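Local coordinates for serine-rich secreted cell wall anchored (LPXTG-motif ) protein (Lactobacillus reuteri ATCC 53608, PDB 5NXK) that probably mediates adhesion of the bacterium in the host gut, as a serine-rich repeat adhesin anchored in the cell wall, through a beta-solenoid region, at residues R41-I52 and K71-Y82. Numbering follows the deposited sequence.
Sequences RNITIIGDGHYI and KIDLTIENATLY
With CG of Tyr-51 held between its backbone N and carbonyl carbon (chi1 74°) and CG of Tyr-82 set beside its own backbone N (chi1 -56°), the two rings meet in an offset edge-to-face pair, the edge of Tyr-82 turned toward the face of Tyr-51, planes at 89° and centroids 5.6 Å apart. The CE1 corner of Tyr-82 does the touching, 3.7 Å from Tyr-51 CB, which lies in the plane of the Tyr-82 ring at its edge. Beyond the pair, Tyr-51 OH is hydrogen-bonded to Asp-141 OD2, and Tyr-82 also meets the rings of Tyr-108 and Tyr-138. Strands 41-46 and 71-77 run parallel in register, joined by backbone hydrogen bonds that include Thr-75 N to Ile-43 O (2.7 Å). This is the stacking of successive coils in a right-handed beta-solenoid of the pectate lyase type, each coil turning a corner from one parallel sheet to the next. On the buried face, Leu-74 reaches over with CD1 to Ile-43 CG2 (3.7 Å), while Ile-45 and Ile-76 lie side by side, pointing the same way, CD1 of Ile-45 4.2 Å from CG1 of Ile-76. On the opposite face a water bridges Ile-43 O, Asp-73 OD1 and Thr-75 OG1. At the corner the type I' turn from Gly-47 to His-50 is joined to the neighbouring coil by Gly-49 N, which donates to Asn-78 O (2.9 Å), and a second water links Asp-48 N with Asn-78 ND2.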
loop_
_atom_site.group_PDB
_atom_site.type_symbol
_atom_site.label_atom_id
_atom_site.label_comp_id
_atom_site.label_asym_id
_atom_site.label_seq_id
_atom_site.Cartn_x
_atom_site.Cartn_y
_atom_site.Cartn_z
ATOM N N ARG A 41 0.784 -2.080 20.472
ATOM C CA ARG A 41 1.327 -3.374 20.075
ATOM C C ARG A 41 2.524 -3.176 19.173
ATOM O O ARG A 41 2.541 -2.292 18.316
ATOM C CB ARG A 41 0.280 -4.239 19.364
ATOM C CG ARG A 41 -0.887 -4.688 20.242
ATOM C CD ARG A 41 -0.443 -5.601 21.399
ATOM N NE ARG A 41 0.185 -6.853 20.964
ATOM C CZ ARG A 41 -0.486 -7.902 20.490
ATOM N NH1 ARG A 41 -1.805 -7.842 20.363
ATOM N NH2 ARG A 41 0.157 -9.009 20.127
ATOM N N ASN A 42 3.540 -3.991 19.409
ATOM C CA ASN A 42 4.695 -4.086 18.541
ATOM C C ASN A 42 4.849 -5.547 18.123
ATOM O O ASN A 42 5.317 -6.372 18.901
ATOM C CB ASN A 42 5.935 -3.573 19.272
ATOM C CG ASN A 42 7.207 -3.760 18.476
ATOM O OD1 ASN A 42 7.210 -3.680 17.248
ATOM N ND2 ASN A 42 8.306 -4.022 19.181
ATOM N N ILE A 43 4.464 -5.864 16.891
ATOM C CA ILE A 43 4.346 -7.258 16.470
ATOM C C ILE A 43 5.177 -7.557 15.237
ATOM O O ILE A 43 5.109 -6.833 14.239
ATOM C CB ILE A 43 2.881 -7.636 16.153
ATOM C CG1 ILE A 43 1.979 -7.412 17.374
ATOM C CG2 ILE A 43 2.790 -9.072 15.654
ATOM C CD1 ILE A 43 0.483 -7.506 17.054
ATOM N N THR A 44 5.964 -8.625 15.314
ATOM C CA THR A 44 6.731 -9.093 14.174
ATOM C C THR A 44 6.380 -10.528 13.845
ATOM O O THR A 44 6.508 -11.417 14.691
ATOM C CB THR A 44 8.240 -8.994 14.436
ATOM O OG1 THR A 44 8.577 -7.633 14.722
ATOM C CG2 THR A 44 9.026 -9.475 13.218
ATOM N N ILE A 45 5.929 -10.754 12.620
ATOM C CA ILE A 45 5.699 -12.105 12.152
ATOM C C ILE A 45 6.855 -12.553 11.294
ATOM O O ILE A 45 7.100 -11.989 10.224
ATOM C CB ILE A 45 4.407 -12.232 11.327
ATOM C CG1 ILE A 45 3.193 -11.811 12.151
ATOM C CG2 ILE A 45 4.255 -13.666 10.807
ATOM C CD1 ILE A 45 1.871 -12.007 11.416
ATOM N N ILE A 46 7.577 -13.558 11.771
ATOM C CA ILE A 46 8.675 -14.146 11.013
ATOM C C ILE A 46 8.136 -15.289 10.157
ATOM O O ILE A 46 7.716 -16.326 10.680
ATOM C CB ILE A 46 9.795 -14.665 11.930
ATOM C CG1 ILE A 46 10.394 -13.510 12.737
ATOM C CG2 ILE A 46 10.865 -15.355 11.114
ATOM C CD1 ILE A 46 11.366 -13.957 13.817
ATOM N N GLY A 47 8.125 -15.093 8.842
ATOM C CA GLY A 47 7.430 -16.019 7.970
ATOM C C GLY A 47 8.141 -17.327 7.701
ATOM O O GLY A 47 7.492 -18.356 7.471
ATOM N N ASP A 48 9.468 -17.289 7.743
ATOM C CA ASP A 48 10.310 -18.418 7.351
ATOM C C ASP A 48 9.877 -19.066 6.019
ATOM O O ASP A 48 9.906 -20.293 5.867
ATOM C CB ASP A 48 10.347 -19.473 8.461
ATOM C CG ASP A 48 11.570 -20.376 8.360
ATOM O OD1 ASP A 48 12.650 -19.873 7.974
ATOM O OD2 ASP A 48 11.452 -21.584 8.663
ATOM N N GLY A 49 9.471 -18.240 5.063
ATOM C CA GLY A 49 9.133 -18.723 3.734
ATOM C C GLY A 49 7.720 -19.274 3.620
ATOM O O GLY A 49 7.310 -19.697 2.536
ATOM N N HIS A 50 6.956 -19.249 4.717
ATOM C CA HIS A 50 5.608 -19.805 4.681
ATOM C C HIS A 50 4.587 -18.808 4.147
ATOM O O HIS A 50 4.897 -17.635 3.973
ATOM C CB HIS A 50 5.201 -20.277 6.073
ATOM C CG HIS A 50 6.075 -21.363 6.612
ATOM N ND1 HIS A 50 6.024 -22.658 6.139
ATOM C CD2 HIS A 50 7.043 -21.345 7.557
ATOM C CE1 HIS A 50 6.908 -23.395 6.788
ATOM N NE2 HIS A 50 7.545 -22.621 7.646
ATOM N N TYR A 51 3.369 -19.273 3.883
ATOM C CA TYR A 51 2.326 -18.349 3.463
ATOM C C TYR A 51 1.217 -18.249 4.504
ATOM O O TYR A 51 1.055 -19.128 5.345
ATOM C CB TYR A 51 1.742 -18.749 2.089
ATOM C CG TYR A 51 0.823 -19.968 2.057
ATOM C CD1 TYR A 51 -0.465 -19.918 2.598
ATOM C CD2 TYR A 51 1.217 -21.141 1.422
ATOM C CE1 TYR A 51 -1.309 -21.014 2.554
ATOM C CE2 TYR A 51 0.374 -22.250 1.368
ATOM C CZ TYR A 51 -0.889 -22.179 1.938
ATOM O OH TYR A 51 -1.738 -23.268 1.894
ATOM N N ILE A 52 0.468 -17.155 4.437
ATOM C CA ILE A 52 -0.783 -17.028 5.150
ATOM C C ILE A 52 -1.854 -16.684 4.131
ATOM O O ILE A 52 -1.719 -15.711 3.376
ATOM C CB ILE A 52 -0.730 -15.932 6.236
ATOM C CG1 ILE A 52 0.463 -16.154 7.168
ATOM C CG2 ILE A 52 -2.042 -15.898 7.014
ATOM C CD1 ILE A 52 0.681 -15.048 8.146
ATOM N N LYS A 71 -1.022 2.790 19.522
ATOM C CA LYS A 71 -0.268 2.626 18.279
ATOM C C LYS A 71 0.031 1.155 17.997
ATOM O O LYS A 71 0.567 0.454 18.854
ATOM C CB LYS A 71 1.035 3.422 18.372
ATOM C CG LYS A 71 2.069 3.142 17.294
ATOM C CD LYS A 71 3.237 4.121 17.442
ATOM C CE LYS A 71 4.445 3.723 16.607
ATOM N NZ LYS A 71 4.112 3.518 15.180
ATOM N N ILE A 72 -0.305 0.686 16.795
ATOM C CA ILE A 72 0.093 -0.673 16.398
ATOM C C ILE A 72 1.154 -0.654 15.324
ATOM O O ILE A 72 0.967 -0.055 14.265
ATOM C CB ILE A 72 -1.089 -1.516 15.879
ATOM C CG1 ILE A 72 -2.048 -1.875 17.011
ATOM C CG2 ILE A 72 -0.598 -2.826 15.258
ATOM C CD1 ILE A 72 -3.388 -2.364 16.502
ATOM N N ASP A 73 2.267 -1.307 15.608
ATOM C CA ASP A 73 3.317 -1.505 14.631
ATOM C C ASP A 73 3.351 -3.001 14.290
ATOM O O ASP A 73 3.622 -3.827 15.162
ATOM C CB ASP A 73 4.656 -1.020 15.181
ATOM C CG ASP A 73 5.638 -0.661 14.083
ATOM O OD1 ASP A 73 6.173 -1.585 13.431
ATOM O OD2 ASP A 73 5.879 0.550 13.876
ATOM N N LEU A 74 2.996 -3.350 13.053
ATOM C CA LEU A 74 2.944 -4.750 12.610
ATOM C C LEU A 74 3.969 -4.976 11.519
ATOM O O LEU A 74 3.921 -4.311 10.492
ATOM C CB LEU A 74 1.548 -5.114 12.098
ATOM C CG LEU A 74 1.389 -6.495 11.445
ATOM C CD1 LEU A 74 1.687 -7.628 12.431
ATOM C CD2 LEU A 74 -0.007 -6.645 10.871
ATOM N N THR A 75 4.905 -5.888 11.742
ATOM C CA THR A 75 5.892 -6.250 10.731
ATOM C C THR A 75 5.705 -7.703 10.281
ATOM O O THR A 75 5.548 -8.589 11.114
ATOM C CB THR A 75 7.320 -6.025 11.283
ATOM O OG1 THR A 75 7.501 -4.628 11.552
ATOM C CG2 THR A 75 8.367 -6.450 10.301
ATOM N N ILE A 76 5.683 -7.938 8.970
ATOM C CA ILE A 76 5.679 -9.291 8.427
ATOM C C ILE A 76 6.913 -9.473 7.547
ATOM O O ILE A 76 7.171 -8.644 6.663
ATOM C CB ILE A 76 4.404 -9.582 7.619
ATOM C CG1 ILE A 76 3.160 -9.335 8.485
ATOM C CG2 ILE A 76 4.430 -11.008 7.089
ATOM C CD1 ILE A 76 1.838 -9.631 7.792
ATOM N N GLU A 77 7.708 -10.505 7.820
ATOM C CA GLU A 77 8.953 -10.739 7.084
ATOM C C GLU A 77 8.939 -12.097 6.420
ATOM O O GLU A 77 8.450 -13.068 7.010
ATOM C CB GLU A 77 10.168 -10.683 7.995
ATOM C CG GLU A 77 10.192 -9.579 9.010
ATOM C CD GLU A 77 11.511 -9.555 9.781
ATOM O OE1 GLU A 77 11.825 -8.528 10.423
ATOM O OE2 GLU A 77 12.225 -10.583 9.754
ATOM N N ASN A 78 9.465 -12.159 5.199
ATOM C CA ASN A 78 9.786 -13.421 4.533
ATOM C C ASN A 78 8.578 -14.337 4.475
ATOM O O ASN A 78 8.595 -15.457 4.976
ATOM C CB ASN A 78 10.954 -14.100 5.237
ATOM C CG ASN A 78 11.500 -15.284 4.448
ATOM O OD1 ASN A 78 11.271 -15.403 3.235
ATOM N ND2 ASN A 78 12.231 -16.158 5.126
ATOM N N ALA A 79 7.510 -13.826 3.882
ATOM C CA ALA A 79 6.279 -14.583 3.791
ATOM C C ALA A 79 5.535 -14.278 2.501
ATOM O O ALA A 79 5.776 -13.261 1.832
ATOM C CB ALA A 79 5.393 -14.293 4.999
ATOM N N THR A 80 4.633 -15.172 2.151
ATOM C CA THR A 80 3.725 -14.927 1.051
ATOM C C THR A 80 2.350 -14.668 1.628
ATOM O O THR A 80 1.879 -15.425 2.477
ATOM C CB THR A 80 3.700 -16.108 0.083
ATOM O OG1 THR A 80 5.029 -16.336 -0.390
ATOM C CG2 THR A 80 2.776 -15.821 -1.096
ATOM N N LEU A 81 1.705 -13.591 1.198
ATOM C CA LEU A 81 0.413 -13.264 1.777
ATOM C C LEU A 81 -0.677 -13.266 0.712
ATOM O O LEU A 81 -0.531 -12.616 -0.326
ATOM C CB LEU A 81 0.473 -11.892 2.459
ATOM C CG LEU A 81 1.635 -11.667 3.434
ATOM C CD1 LEU A 81 1.638 -10.212 3.911
ATOM C CD2 LEU A 81 1.567 -12.620 4.624
ATOM N N TYR A 82 -1.767 -13.980 0.973
ATOM C CA TYR A 82 -2.897 -14.019 0.044
ATOM C C TYR A 82 -4.134 -13.460 0.717
ATOM O O TYR A 82 -4.342 -13.689 1.906
ATOM C CB TYR A 82 -3.215 -15.451 -0.420
ATOM C CG TYR A 82 -2.084 -16.215 -1.064
ATOM C CD1 TYR A 82 -1.169 -16.931 -0.293
ATOM C CD2 TYR A 82 -1.953 -16.254 -2.452
ATOM C CE1 TYR A 82 -0.139 -17.649 -0.890
ATOM C CE2 TYR A 82 -0.928 -16.968 -3.056
ATOM C CZ TYR A 82 -0.026 -17.663 -2.274
ATOM O OH TYR A 82 0.988 -18.373 -2.882
HETATM O O HOH W 1 6.766 -4.243 14.093
HETATM O O HOH W 2 11.917 -15.727 8.057
#